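Local coordinates for protein 3-oxo-tetronate kinase (Cupriavidus necator, PDB 5DMH) that catalyses the ATP-dependent phosphorylation of 3-oxo-tetronate to 3-oxo-tetronate 4-phosphate, releasing ADP, as a member of the four-carbon acid sugar kinase family, at residues A292-S296 / R297-G301; A167-N170 / E171-M174; L262-N265 / F266-G270; A378-A382 / R383-R387. All coordinates share one frame; numbering follows the deposited sequence.

Contact 1: residues A292-S296 / R297-G301; sequences AGSAS and RATNG. With ADP (adenosine-5'-diphosphate), chain C.
S296 and T299 meet where the loop after strand 288-292 turns into helix 297-308. From CB of S296 the hydroxyl swings back between its own backbone N and carbonyl carbon (chi1 73°), which carries OG over the first helical turn. There OG accepts from T299 N at 2.9 Å, the N-H pointing almost straight at it (163°), and it is also hydrogen-bonded to the carbonyl of G436. S296 is therefore the N-cap, a place suited to a short side chain whose oxygen can replace the carbonyl that the first turn lacks. Its own carbonyl O takes two donors from N300: the backbone N at 2.8 Å and, from well above the carbonyl plane, ND2 at 2.9 Å. ND2 is also hydrogen-bonded to S348 O. Two residues upstream the same loop reaches the nucleotide: S294 OG donates to O2B of the ADP beta-phosphate at 2.6 Å and accepts from S296 N at 3.2 Å, closing an ST turn. The OG of S294 reaches both because it lies anti to the backbone N (chi1 178°), and it comes within 3.0 Å of T299 OG1, which is hydrogen-bonded to K434 NZ and G436 O. The methyl CG2 of T299 points toward the strand end, 4.2 Å from CB of A292, while G293 O sits 2.9 Å from C8 of the adenine.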
ATOM      1  N   ALA A 292      -0.844  13.409  -9.019  1.00 17.28           N
ATOM      2  CA  ALA A 292      -0.624  12.103  -9.642  1.00 18.51           C
ATOM      3  C   ALA A 292       0.834  11.885 -10.007  1.00 16.00           C
ATOM      4  O   ALA A 292       1.375  12.558 -10.877  1.00 16.03           O
ATOM      5  CB  ALA A 292      -1.512  11.937 -10.860  1.00 14.72           C
ATOM      6  N   GLY A 293       1.469  10.957  -9.297  1.00 14.77           N
ATOM      7  CA  GLY A 293       2.837  10.579  -9.553  1.00 14.60           C
ATOM      8  C   GLY A 293       3.014   9.145 -10.025  1.00 15.82           C
ATOM      9  O   GLY A 293       4.110   8.762 -10.393  1.00 20.09           O
ATOM     10  N   SER A 294       1.945   8.354 -10.010  1.00 14.94           N
ATOM     11  CA  SER A 294       1.954   7.025 -10.622  1.00 13.41           C
ATOM     12  C   SER A 294       2.052   7.109 -12.150  1.00 16.86           C
ATOM     13  O   SER A 294       1.443   7.976 -12.759  1.00 17.00           O
ATOM     14  CB  SER A 294       0.674   6.289 -10.216  1.00 12.61           C
ATOM     15  OG  SER A 294       0.574   4.984 -10.819  1.00 14.93           O
ATOM     16  N   ALA A 295       2.784   6.186 -12.753  1.00 18.99           N
ATOM     17  CA  ALA A 295       2.864   6.040 -14.206  1.00 20.15           C
ATOM     18  C   ALA A 295       2.093   4.818 -14.739  1.00 16.73           C
ATOM     19  O   ALA A 295       2.335   4.368 -15.864  1.00 17.24           O
ATOM     20  CB  ALA A 295       4.309   5.921 -14.623  1.00 20.41           C
ATOM     21  N   SER A 296       1.194   4.286 -13.928  1.00 13.31           N
ATOM     22  CA  SER A 296       0.492   3.059 -14.269  1.00 16.41           C
ATOM     23  C   SER A 296      -0.514   3.304 -15.368  1.00 14.28           C
ATOM     24  O   SER A 296      -0.911   4.439 -15.645  1.00 14.94           O
ATOM     25  CB  SER A 296      -0.243   2.537 -13.056  1.00 17.96           C
ATOM     26  OG  SER A 296      -1.362   3.360 -12.815  1.00 14.88           O
ATOM     27  N   ARG A 297      -0.947   2.227 -16.000  1.00 11.94           N
ATOM     28  CA  ARG A 297      -1.987   2.297 -16.983  1.00 13.84           C
ATOM     29  C   ARG A 297      -3.269   2.844 -16.402  1.00 15.76           C
ATOM     30  O   ARG A 297      -3.917   3.681 -17.026  1.00 16.24           O
ATOM     31  CB  ARG A 297      -2.235   0.912 -17.562  1.00 20.48           C
ATOM     32  CG  ARG A 297      -1.204   0.508 -18.580  1.00 32.44           C
ATOM     33  CD  ARG A 297      -1.590  -0.832 -19.190  1.00 50.51           C
ATOM     34  NE  ARG A 297      -0.418  -1.585 -19.621  1.00 55.83           N
ATOM     35  CZ  ARG A 297      -0.449  -2.852 -20.010  1.00 52.15           C
ATOM     36  NH1 ARG A 297      -1.599  -3.515 -20.012  1.00 45.92           N
ATOM     37  NH2 ARG A 297       0.671  -3.459 -20.388  1.00 60.16           N
ATOM     38  N   ALA A 298      -3.617   2.399 -15.203  1.00 14.42           N
ATOM     39  CA  ALA A 298      -4.822   2.886 -14.537  1.00 18.58           C
ATOM     40  C   ALA A 298      -4.736   4.408 -14.311  1.00 13.64           C
ATOM     41  O   ALA A 298      -5.668   5.150 -14.624  1.00 15.20           O
ATOM     42  CB  ALA A 298      -4.999   2.188 -13.222  1.00 16.54           C
ATOM     43  N   THR A 299      -3.594   4.871 -13.826  1.00 13.74           N
ATOM     44  CA  THR A 299      -3.422   6.297 -13.567  1.00 14.40           C
ATOM     45  C   THR A 299      -3.383   7.082 -14.887  1.00 13.94           C
ATOM     46  O   THR A 299      -3.945   8.182 -14.955  1.00 15.57           O
ATOM     47  CB  THR A 299      -2.180   6.615 -12.706  1.00 14.38           C
ATOM     48  OG1 THR A 299      -2.238   5.886 -11.479  1.00 15.52           O
ATOM     49  CG2 THR A 299      -2.135   8.067 -12.374  1.00 11.15           C
ATOM     50  N   ASN A 300      -2.751   6.536 -15.932  1.00 14.42           N
ATOM     51  CA  ASN A 300      -2.798   7.185 -17.252  1.00 12.62           C
ATOM     52  C   ASN A 300      -4.235   7.358 -17.711  1.00 16.69           C
ATOM     53  O   ASN A 300      -4.627   8.437 -18.227  1.00 17.74           O
ATOM     54  CB  ASN A 300      -1.906   6.476 -18.286  1.00 14.20           C
ATOM     55  CG  ASN A 300      -0.452   6.961 -18.239  1.00 17.98           C
ATOM     56  OD1 ASN A 300      -0.094   7.956 -18.865  1.00 18.97           O
ATOM     57  ND2 ASN A 300       0.386   6.254 -17.501  1.00 18.09           N
ATOM     58  N   GLY A 301      -5.035   6.315 -17.525  1.00 15.25           N
ATOM     59  CA  GLY A 301      -6.420   6.359 -17.914  1.00 16.86           C
ATOM     60  C   GLY A 301      -7.236   7.346 -17.101  1.00 17.46           C
ATOM     61  O   GLY A 301      -8.145   8.000 -17.631  1.00 16.40           O
TER
HETATM   62  PB  ADP C 501       2.641   3.246  -8.158  1.00 15.16           P
HETATM   63  O1B ADP C 501       1.598   3.255  -7.045  1.00 14.52           O
HETATM   64  O2B ADP C 501       1.986   3.264  -9.529  1.00 15.66           O
HETATM   65  O3B ADP C 501       3.704   2.171  -7.988  1.00 16.15           O
HETATM   66  PA  ADP C 501       4.474   5.295  -7.152  1.00 15.91           P
HETATM   67  O1A ADP C 501       4.147   6.708  -6.869  1.00 17.02           O
HETATM   68  O2A ADP C 501       4.734   4.312  -6.062  1.00 14.95           O
HETATM   69  O3A ADP C 501       3.321   4.727  -8.152  1.00 12.58           O
HETATM   70  O5' ADP C 501       5.793   5.184  -8.059  1.00 16.92           O
HETATM   71  C5' ADP C 501       5.920   5.884  -9.289  1.00 15.23           C
HETATM   72  C4' ADP C 501       7.345   6.416  -9.404  1.00 16.66           C
HETATM   73  O4' ADP C 501       7.599   6.802 -10.745  1.00 17.38           O
HETATM   74  C3' ADP C 501       7.558   7.653  -8.540  1.00 18.61           C
HETATM   75  O3' ADP C 501       8.891   7.681  -7.994  1.00 16.92           O
HETATM   76  C2' ADP C 501       7.363   8.761  -9.527  1.00 17.46           C
HETATM   77  O2' ADP C 501       7.898   9.990  -9.084  1.00 18.03           O
HETATM   78  C1' ADP C 501       8.017   8.161 -10.748  1.00 14.30           C
HETATM   79  N9  ADP C 501       7.565   8.852 -11.950  1.00 19.02           N
HETATM   80  C8  ADP C 501       6.305   9.264 -12.233  1.00 21.63           C
HETATM   81  N7  ADP C 501       6.263   9.898 -13.415  1.00 19.87           N
HETATM   82  C5  ADP C 501       7.530   9.892 -13.892  1.00 16.97           C
HETATM   83  C6  ADP C 501       8.184  10.422 -15.088  1.00 19.38           C
HETATM   84  N6  ADP C 501       7.413  11.047 -16.001  1.00 16.08           N
HETATM   85  N1  ADP C 501       9.506  10.208 -15.236  1.00 18.33           N
HETATM   86  C2  ADP C 501      10.240   9.553 -14.313  1.00 20.13           C
HETATM   87  N3  ADP C 501       9.723   9.050 -13.167  1.00 18.13           N
HETATM   88  C4  ADP C 501       8.389   9.210 -12.921  1.00 18.79           C

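Contact 2: residues A167-N170 / E171-M174; sequences ALLN and ESGM
An ST turn follows the short edge strand 167-168 of the small antiparallel sheet, and its S172 folds back onto L169 as the chain leaves that strand in the sugar-binding domain. The carbonyl O of L169 is gripped twice by this one serine: OG donates at 2.6 Å and the backbone N at 3.2 Å, both from the same face of the carbonyl plane, the N-H rising far above it. The hydroxyl can do this because chi1 of 74° sets OG between the backbone N and the carbonyl carbon; as an acceptor it then takes M174 N at 3.2 Å, nearly straight at 167°. G173 between them has positive phi, a conformation in which a CB would press on the preceding carbonyl O. The neighbouring backbone bond runs from E171 N to L168 O. L169 turns CD1 against the flank of the selenomethionine M174, CB and CG each 3.9 Å away. The side chain of M174 comes within about 4 Å of that of H177, which is hydrogen-bonded to the bound ADP. On the outer side the carboxylate of E171 lies beside L168, OE2 being 3.7 Å from CD1. A carboxylate suits this exposed place, since two waters donate to OE2: one accepts from L168 N, and the other, 3.1 Å from OE2, accepts from N170 ND2 at 3.0 Å.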
ATOM      1  N   ALA A 167      -3.519 -12.335 -17.327  1.00 17.35           N
ATOM      2  CA  ALA A 167      -2.126 -12.147 -17.735  1.00 19.69           C
ATOM      3  C   ALA A 167      -1.190 -12.448 -16.581  1.00 13.59           C
ATOM      4  O   ALA A 167      -1.477 -12.125 -15.436  1.00 15.36           O
ATOM      5  CB  ALA A 167      -1.891 -10.727 -18.221  1.00 18.72           C
ATOM      6  N   LEU A 168      -0.064 -13.059 -16.909  1.00 14.11           N
ATOM      7  CA  LEU A 168       1.055 -13.181 -15.979  1.00 14.57           C
ATOM      8  C   LEU A 168       1.539 -11.772 -15.617  1.00 13.17           C
ATOM      9  O   LEU A 168       1.421 -10.812 -16.423  1.00 17.67           O
ATOM     10  CB  LEU A 168       2.198 -13.950 -16.632  1.00 13.88           C
ATOM     11  CG  LEU A 168       2.012 -15.460 -16.827  1.00 18.14           C
ATOM     12  CD1 LEU A 168       3.002 -16.007 -17.869  1.00 21.12           C
ATOM     13  CD2 LEU A 168       2.146 -16.149 -15.513  1.00 19.03           C
ATOM     14  N   LEU A 169       2.096 -11.663 -14.428  1.00 14.40           N
ATOM     15  CA  LEU A 169       2.586 -10.399 -13.889  1.00 12.89           C
ATOM     16  C   LEU A 169       3.448  -9.646 -14.878  1.00 16.75           C
ATOM     17  O   LEU A 169       3.328  -8.416 -15.020  1.00 14.30           O
ATOM     18  CB  LEU A 169       3.403 -10.663 -12.624  1.00 14.68           C
ATOM     19  CG  LEU A 169       4.080  -9.494 -11.902  1.00 14.66           C
ATOM     20  CD1 LEU A 169       3.002  -8.561 -11.359  1.00 14.88           C
ATOM     21  CD2 LEU A 169       4.965  -9.998 -10.756  1.00 17.05           C
ATOM     22  N   ASN A 170       4.322 -10.382 -15.557  1.00 15.05           N
ATOM     23  CA  ASN A 170       5.323  -9.783 -16.423  1.00 14.84           C
ATOM     24  C   ASN A 170       4.812  -9.473 -17.836  1.00 17.81           C
ATOM     25  O   ASN A 170       5.554  -8.983 -18.679  1.00 20.59           O
ATOM     26  CB  ASN A 170       6.555 -10.681 -16.481  1.00 18.46           C
ATOM     27  CG  ASN A 170       6.249 -12.033 -17.105  1.00 22.78           C
ATOM     28  OD1 ASN A 170       5.244 -12.653 -16.781  1.00 25.23           O
ATOM     29  ND2 ASN A 170       7.077 -12.460 -18.036  1.00 32.59           N
ATOM     30  N   GLU A 171       3.535  -9.722 -18.053  1.00 14.41           N
ATOM     31  CA  GLU A 171       2.814  -9.338 -19.258  1.00 14.83           C
ATOM     32  C   GLU A 171       1.588  -8.444 -18.906  1.00 18.15           C
ATOM     33  O   GLU A 171       0.674  -8.270 -19.731  1.00 20.54           O
ATOM     34  CB  GLU A 171       2.325 -10.590 -19.980  1.00 19.03           C
ATOM     35  CG  GLU A 171       3.389 -11.477 -20.582  1.00 26.05           C
ATOM     36  CD  GLU A 171       2.760 -12.662 -21.346  1.00 26.25           C
ATOM     37  OE1 GLU A 171       2.391 -12.495 -22.521  1.00 38.47           O
ATOM     38  OE2 GLU A 171       2.581 -13.723 -20.744  1.00 28.01           O
ATOM     39  N   SER A 172       1.578  -7.867 -17.701  1.00 19.52           N
ATOM     40  CA  SER A 172       0.431  -7.139 -17.157  1.00 19.03           C
ATOM     41  C   SER A 172       0.561  -5.602 -17.227  1.00 22.92           C
ATOM     42  O   SER A 172      -0.392  -4.860 -16.947  1.00 19.17           O
ATOM     43  CB  SER A 172       0.237  -7.516 -15.688  1.00 19.21           C
ATOM     44  OG  SER A 172       1.244  -6.899 -14.889  1.00 17.76           O
ATOM     45  N   GLY A 173       1.744  -5.139 -17.596  1.00 21.06           N
ATOM     46  CA  GLY A 173       2.111  -3.740 -17.461  1.00 21.32           C
ATOM     47  C   GLY A 173       3.152  -3.520 -16.355  1.00 17.21           C
ATOM     48  O   GLY A 173       3.881  -2.522 -16.391  1.00 18.16           O
HETATM   49  N   MSE A 174       3.237  -4.421 -15.370  1.00 14.89           N
HETATM   50  CA  MSE A 174       4.209  -4.268 -14.278  1.00 16.21           C
HETATM   51  C   MSE A 174       5.649  -4.449 -14.759  1.00 17.89           C
HETATM   52  O   MSE A 174       6.586  -3.996 -14.117  1.00 15.44           O
HETATM   53  CB  MSE A 174       3.914  -5.223 -13.111  1.00 16.38           C
HETATM   54  CG  MSE A 174       2.776  -4.753 -12.240  1.00 14.24           C
HETATM   55 SE   MSE A 174       3.087  -2.957 -11.473  1.00 30.63          SE
HETATM   56  CE  MSE A 174       4.623  -3.381 -10.390  1.00 17.74           C
TER
HETATM   57  O   HOH W   1       0.114 -13.856 -19.720  1.00 18.84           O
HETATM   58  O   HOH W   2       5.480 -14.210 -19.812  1.00 35.73           O

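Contact 3: residues L262-N265 / F266-G270; sequences LPEN and FRRAG
E264 stands between two arginines on one side of helix 262-268 and pairs with both, so its carboxylate is shared across a helical turn. R267 meets it side-on, NE at 2.9 Å and NH2 at 2.7 Å, both directed to the single oxygen OE1. That oxygen lies in the guanidinium plane, whereas the carboxylate is turned by 58°: NH2 arrives on its anti side and NE from above its plane. The second salt bridge is longer, R268 NH2 to OE2 at 3.3 Å, and the guanidinium of R268 lies with one face over CG of E264. A bend places the acid for this work: CG is anti to the backbone N (chi1 -175°), and the chain then folds at chi2. The face of the R267 guanidinium also rests over the backbone of P263 and E264. Outward from here, N54 O accepts from R267 NH1 and E244 pairs with R268 NH1, giving each arginine a second partner. On another side F266 and L262 pack on strand 111-115, CD2 of F266 lying 3.2 Å from L262 O; N265 ND2 is hydrogen-bonded to G243 O. Backbone bonds such as R268 N to E264 O, at 2.9 Å, keep the helical spacing that the acid needs. After the helix, G270 is the first residue to leave helical backbone angles; with positive phi, which suits glycine, and its N bonded back to R267 O, it completes a Schellman motif.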
ATOM      1  N   LEU A 262      -8.495 -12.565   9.088  1.00 22.30           N
ATOM      2  CA  LEU A 262      -7.815 -12.470  10.389  1.00 20.23           C
ATOM      3  C   LEU A 262      -8.769 -12.018  11.496  1.00 19.69           C
ATOM      4  O   LEU A 262      -8.736 -12.544  12.606  1.00 21.13           O
ATOM      5  CB  LEU A 262      -6.566 -11.596  10.285  1.00 17.95           C
ATOM      6  CG  LEU A 262      -5.547 -12.126   9.264  1.00 22.64           C
ATOM      7  CD1 LEU A 262      -4.330 -11.225   9.182  1.00 21.80           C
ATOM      8  CD2 LEU A 262      -5.151 -13.566   9.552  1.00 22.78           C
ATOM      9  N   PRO A 263      -9.651 -11.053  11.204  1.00 20.37           N
ATOM     10  CA  PRO A 263     -10.614 -10.692  12.259  1.00 22.70           C
ATOM     11  C   PRO A 263     -11.460 -11.858  12.725  1.00 24.81           C
ATOM     12  O   PRO A 263     -11.728 -12.005  13.914  1.00 24.87           O
ATOM     13  CB  PRO A 263     -11.484  -9.631  11.569  1.00 20.73           C
ATOM     14  CG  PRO A 263     -10.575  -9.007  10.593  1.00 21.88           C
ATOM     15  CD  PRO A 263      -9.752 -10.149  10.048  1.00 18.87           C
ATOM     16  N   GLU A 264     -11.875 -12.712  11.805  1.00 25.28           N
ATOM     17  CA  GLU A 264     -12.676 -13.861  12.197  1.00 22.95           C
ATOM     18  C   GLU A 264     -11.906 -14.793  13.138  1.00 24.67           C
ATOM     19  O   GLU A 264     -12.488 -15.347  14.068  1.00 27.40           O
ATOM     20  CB  GLU A 264     -13.174 -14.615  10.967  1.00 24.61           C
ATOM     21  CG  GLU A 264     -14.115 -15.739  11.280  1.00 25.67           C
ATOM     22  CD  GLU A 264     -15.440 -15.265  11.844  1.00 34.19           C
ATOM     23  OE1 GLU A 264     -15.803 -14.096  11.609  1.00 32.29           O
ATOM     24  OE2 GLU A 264     -16.122 -16.067  12.520  1.00 39.81           O
ATOM     25  N   ASN A 265     -10.605 -14.985  12.912  1.00 22.22           N
ATOM     26  CA  ASN A 265      -9.800 -15.746  13.871  1.00 22.67           C
ATOM     27  C   ASN A 265      -9.939 -15.208  15.294  1.00 24.91           C
ATOM     28  O   ASN A 265     -10.118 -15.972  16.236  1.00 24.58           O
ATOM     29  CB  ASN A 265      -8.322 -15.717  13.509  1.00 21.71           C
ATOM     30  CG  ASN A 265      -7.999 -16.507  12.266  1.00 28.37           C
ATOM     31  OD1 ASN A 265      -8.695 -17.482  11.900  1.00 25.55           O
ATOM     32  ND2 ASN A 265      -6.905 -16.113  11.615  1.00 20.41           N
ATOM     33  N   PHE A 266      -9.835 -13.895  15.460  1.00 26.80           N
ATOM     34  CA  PHE A 266      -9.887 -13.325  16.810  1.00 29.17           C
ATOM     35  C   PHE A 266     -11.289 -13.440  17.403  1.00 25.72           C
ATOM     36  O   PHE A 266     -11.451 -13.673  18.589  1.00 27.57           O
ATOM     37  CB  PHE A 266      -9.392 -11.873  16.809  1.00 26.22           C
ATOM     38  CG  PHE A 266      -7.947 -11.740  16.410  1.00 27.32           C
ATOM     39  CD1 PHE A 266      -6.948 -12.253  17.226  1.00 33.15           C
ATOM     40  CD2 PHE A 266      -7.588 -11.124  15.230  1.00 26.86           C
ATOM     41  CE1 PHE A 266      -5.615 -12.146  16.857  1.00 31.97           C
ATOM     42  CE2 PHE A 266      -6.235 -11.017  14.847  1.00 27.56           C
ATOM     43  CZ  PHE A 266      -5.263 -11.528  15.664  1.00 29.15           C
ATOM     44  N   ARG A 267     -12.303 -13.288  16.569  1.00 31.05           N
ATOM     45  CA  ARG A 267     -13.676 -13.469  17.025  1.00 26.97           C
ATOM     46  C   ARG A 267     -13.891 -14.893  17.529  1.00 27.93           C
ATOM     47  O   ARG A 267     -14.440 -15.112  18.616  1.00 30.48           O
ATOM     48  CB  ARG A 267     -14.653 -13.147  15.889  1.00 27.46           C
ATOM     49  CG  ARG A 267     -14.907 -11.668  15.701  1.00 30.84           C
ATOM     50  CD  ARG A 267     -16.123 -11.421  14.831  1.00 33.12           C
ATOM     51  NE  ARG A 267     -15.885 -11.795  13.436  1.00 26.92           N
ATOM     52  CZ  ARG A 267     -15.355 -11.005  12.510  1.00 25.20           C
ATOM     53  NH1 ARG A 267     -14.997  -9.756  12.797  1.00 24.19           N
ATOM     54  NH2 ARG A 267     -15.184 -11.465  11.274  1.00 26.55           N
ATOM     55  N   ARG A 268     -13.451 -15.857  16.739  1.00 37.04           N
ATOM     56  CA  ARG A 268     -13.581 -17.267  17.106  1.00 32.32           C
ATOM     57  C   ARG A 268     -12.870 -17.594  18.412  1.00 30.30           C
ATOM     58  O   ARG A 268     -13.305 -18.452  19.182  1.00 30.66           O
ATOM     59  CB  ARG A 268     -12.988 -18.130  16.005  1.00 34.41           C
ATOM     60  CG  ARG A 268     -13.991 -19.039  15.384  1.00 49.12           C
ATOM     61  CD  ARG A 268     -14.339 -18.586  14.012  1.00 45.27           C
ATOM     62  NE  ARG A 268     -13.622 -19.361  13.008  1.00 60.16           N
ATOM     63  CZ  ARG A 268     -14.035 -19.520  11.756  1.00 62.67           C
ATOM     64  NH1 ARG A 268     -13.310 -20.240  10.915  1.00 64.61           N
ATOM     65  NH2 ARG A 268     -15.171 -18.965  11.345  1.00 58.18           N
ATOM     66  N   ALA A 269     -11.753 -16.918  18.642  1.00 30.48           N
ATOM     67  CA  ALA A 269     -10.936 -17.151  19.817  1.00 31.06           C
ATOM     68  C   ALA A 269     -11.469 -16.413  21.041  1.00 36.19           C
ATOM     69  O   ALA A 269     -10.905 -16.528  22.125  1.00 37.00           O
ATOM     70  CB  ALA A 269      -9.489 -16.731  19.539  1.00 35.60           C
ATOM     71  N   GLY A 270     -12.554 -15.660  20.864  1.00 32.27           N
ATOM     72  CA  GLY A 270     -13.192 -14.966  21.974  1.00 33.18           C
ATOM     73  C   GLY A 270     -12.450 -13.691  22.338  1.00 33.64           C
ATOM     74  O   GLY A 270     -12.705 -13.095  23.384  1.00 33.99           O
TER

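Contact 4: residues A378-A382 / R383-R387; sequences AGLLA and RGTRR
T385 and L380 carry the backbone bonding at the end of helix 362-382. The carbonyl O of L380 accepts from T385 N at 3.0 Å, the N-H well aligned at 165° though it comes from above the carbonyl plane. It also accepts from R383 N at 2.9 Å, a weak bond because the N-H is poorly aligned (128°). L381 O takes G384 N at 3.2 Å, again from above its plane. This is a Schellman motif, with G384 at positive phi as the first residue to leave the helix; at these backbone angles a CB would collide with the carbonyl O of R383, so glycine fits. One water bridges the turn, donating to L381 O at 3.0 Å and T385 O at 2.7 Å. Side chains add packing. With OG1 of T385 anti to its carbonyl carbon (chi1 -66°), the hydroxyl lies beside L380, 3.5 Å from CB, and both residues pack on V289 of strand 288-292, while L380 also reaches helix 327-336. R383 lays its extended chain back along the last turn: CG lies 3.4 Å from G379 O, where glycine presents backbone rather than side chain, and the arginine touches L332 and A336 before the chain enters strand 387-391.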
ATOM      1  N   ALA A 378       2.186  20.612   0.305  1.00 21.37           N
ATOM      2  CA  ALA A 378       2.478  21.433   1.485  1.00 22.98           C
ATOM      3  C   ALA A 378       2.024  22.879   1.273  1.00 23.84           C
ATOM      4  O   ALA A 378       1.430  23.491   2.157  1.00 24.08           O
ATOM      5  CB  ALA A 378       3.956  21.388   1.822  1.00 23.18           C
ATOM      6  N   GLY A 379       2.297  23.403   0.088  1.00 22.49           N
ATOM      7  CA  GLY A 379       1.889  24.755  -0.272  1.00 22.88           C
ATOM      8  C   GLY A 379       0.384  24.934  -0.238  1.00 22.99           C
ATOM      9  O   GLY A 379      -0.131  25.954   0.236  1.00 23.90           O
ATOM     10  N   LEU A 380      -0.326  23.919  -0.708  1.00 21.33           N
ATOM     11  CA  LEU A 380      -1.787  23.971  -0.792  1.00 23.96           C
ATOM     12  C   LEU A 380      -2.402  23.860   0.610  1.00 20.00           C
ATOM     13  O   LEU A 380      -3.361  24.576   0.928  1.00 23.43           O
ATOM     14  CB  LEU A 380      -2.312  22.900  -1.762  1.00 23.67           C
ATOM     15  CG  LEU A 380      -2.060  23.125  -3.264  1.00 21.99           C
ATOM     16  CD1 LEU A 380      -2.600  21.967  -4.093  1.00 22.45           C
ATOM     17  CD2 LEU A 380      -2.657  24.438  -3.768  1.00 30.39           C
ATOM     18  N   LEU A 381      -1.802  23.028   1.465  1.00 19.69           N
ATOM     19  CA  LEU A 381      -2.185  22.942   2.854  1.00 20.84           C
ATOM     20  C   LEU A 381      -2.101  24.310   3.513  1.00 26.30           C
ATOM     21  O   LEU A 381      -3.003  24.714   4.259  1.00 25.30           O
ATOM     22  CB  LEU A 381      -1.274  21.952   3.601  1.00 23.56           C
ATOM     23  CG  LEU A 381      -1.473  21.882   5.117  1.00 30.63           C
ATOM     24  CD1 LEU A 381      -2.813  21.276   5.451  1.00 31.59           C
ATOM     25  CD2 LEU A 381      -0.334  21.097   5.759  1.00 33.96           C
ATOM     26  N   ALA A 382      -1.015  25.027   3.254  1.00 22.16           N
ATOM     27  CA  ALA A 382      -0.855  26.354   3.863  1.00 26.55           C
ATOM     28  C   ALA A 382      -1.936  27.301   3.358  1.00 30.77           C
ATOM     29  O   ALA A 382      -2.306  28.270   4.038  1.00 30.02           O
ATOM     30  CB  ALA A 382       0.522  26.926   3.565  1.00 33.70           C
ATOM     31  N   ARG A 383      -2.441  27.020   2.163  1.00 29.95           N
ATOM     32  CA  ARG A 383      -3.426  27.900   1.530  1.00 36.38           C
ATOM     33  C   ARG A 383      -4.877  27.496   1.797  1.00 37.32           C
ATOM     34  O   ARG A 383      -5.788  28.114   1.250  1.00 35.78           O
ATOM     35  CB  ARG A 383      -3.168  28.006   0.021  1.00 34.06           C
ATOM     36  CG  ARG A 383      -1.910  28.789  -0.296  1.00 39.53           C
ATOM     37  CD  ARG A 383      -1.523  28.730  -1.762  1.00 44.34           C
ATOM     38  NE  ARG A 383      -0.093  29.005  -1.908  1.00 48.15           N
ATOM     39  CZ  ARG A 383       0.463  29.585  -2.965  1.00 52.50           C
ATOM     40  NH1 ARG A 383      -0.276  29.969  -3.995  1.00 62.99           N
ATOM     41  NH2 ARG A 383       1.770  29.794  -2.989  1.00 56.99           N
ATOM     42  N   GLY A 384      -5.085  26.456   2.609  1.00 27.52           N
ATOM     43  CA  GLY A 384      -6.417  26.082   3.069  1.00 28.80           C
ATOM     44  C   GLY A 384      -7.028  24.853   2.380  1.00 25.81           C
ATOM     45  O   GLY A 384      -8.194  24.531   2.610  1.00 26.24           O
ATOM     46  N   THR A 385      -6.256  24.174   1.548  1.00 22.03           N
ATOM     47  CA  THR A 385      -6.762  22.998   0.836  1.00 23.74           C
ATOM     48  C   THR A 385      -7.021  21.901   1.867  1.00 25.88           C
ATOM     49  O   THR A 385      -6.211  21.717   2.777  1.00 25.45           O
ATOM     50  CB  THR A 385      -5.774  22.549  -0.273  1.00 23.09           C
ATOM     51  OG1 THR A 385      -5.709  23.576  -1.279  1.00 24.16           O
ATOM     52  CG2 THR A 385      -6.222  21.242  -0.921  1.00 19.50           C
ATOM     53  N   ARG A 386      -8.167  21.221   1.750  1.00 23.26           N
ATOM     54  CA  ARG A 386      -8.604  20.260   2.760  1.00 20.91           C
ATOM     55  C   ARG A 386      -8.766  18.842   2.196  1.00 20.24           C
ATOM     56  O   ARG A 386      -8.779  17.879   2.960  1.00 23.55           O
ATOM     57  CB  ARG A 386      -9.926  20.703   3.384  1.00 32.16           C
ATOM     58  CG  ARG A 386      -9.849  22.046   4.089  1.00 35.95           C
ATOM     59  CD  ARG A 386      -9.192  21.919   5.446  1.00 37.48           C
ATOM     60  NE  ARG A 386      -9.981  21.055   6.326  1.00 37.18           N
ATOM     61  CZ  ARG A 386     -11.091  21.432   6.951  1.00 40.00           C
ATOM     62  NH1 ARG A 386     -11.545  22.671   6.817  1.00 41.35           N
ATOM     63  NH2 ARG A 386     -11.742  20.571   7.721  1.00 37.38           N
ATOM     64  N   ARG A 387      -8.932  18.719   0.877  1.00 19.09           N
ATOM     65  CA  ARG A 387      -9.132  17.391   0.252  1.00 18.11           C
ATOM     66  C   ARG A 387      -7.996  17.096  -0.718  1.00 22.47           C
ATOM     67  O   ARG A 387      -7.720  17.885  -1.616  1.00 19.93           O
ATOM     68  CB  ARG A 387     -10.477  17.305  -0.498  1.00 18.52           C
ATOM     69  CG  ARG A 387     -11.727  17.532   0.371  1.00 23.99           C
ATOM     70  CD  ARG A 387     -13.009  17.544  -0.466  1.00 26.59           C
ATOM     71  NE  ARG A 387     -13.068  18.733  -1.301  1.00 25.17           N
ATOM     72  CZ  ARG A 387     -13.515  18.800  -2.553  1.00 28.10           C
ATOM     73  NH1 ARG A 387     -13.494  19.970  -3.183  1.00 25.23           N
ATOM     74  NH2 ARG A 387     -13.981  17.738  -3.183  1.00 27.82           N
TER
HETATM   75  O   HOH W   3      -5.669  23.387   4.845  1.00 29.57           O

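Overall arrangement
All four contacts are partly buried. Contacts 1 and 4 share the nucleotide-binding domain, centres about 23 Å apart: contact 1 starts helix 297-308 with an N-cap next to the serine that binds the ADP phosphate, and contact 4 finishes helix 362-382 with a Schellman motif, packing T385 and L380 on strand 288-292, whose end opens contact 1. Contact 3 ends its helix by the same motif, yet joins its side chains mainly by salt bridges, away from any annotated site. Contact 2, in the sugar-binding domain, shares the ST turn with contact 1 and adds water bridges at its exposed glutamate; R297 packs against S172 and G173, so the two domains touch here.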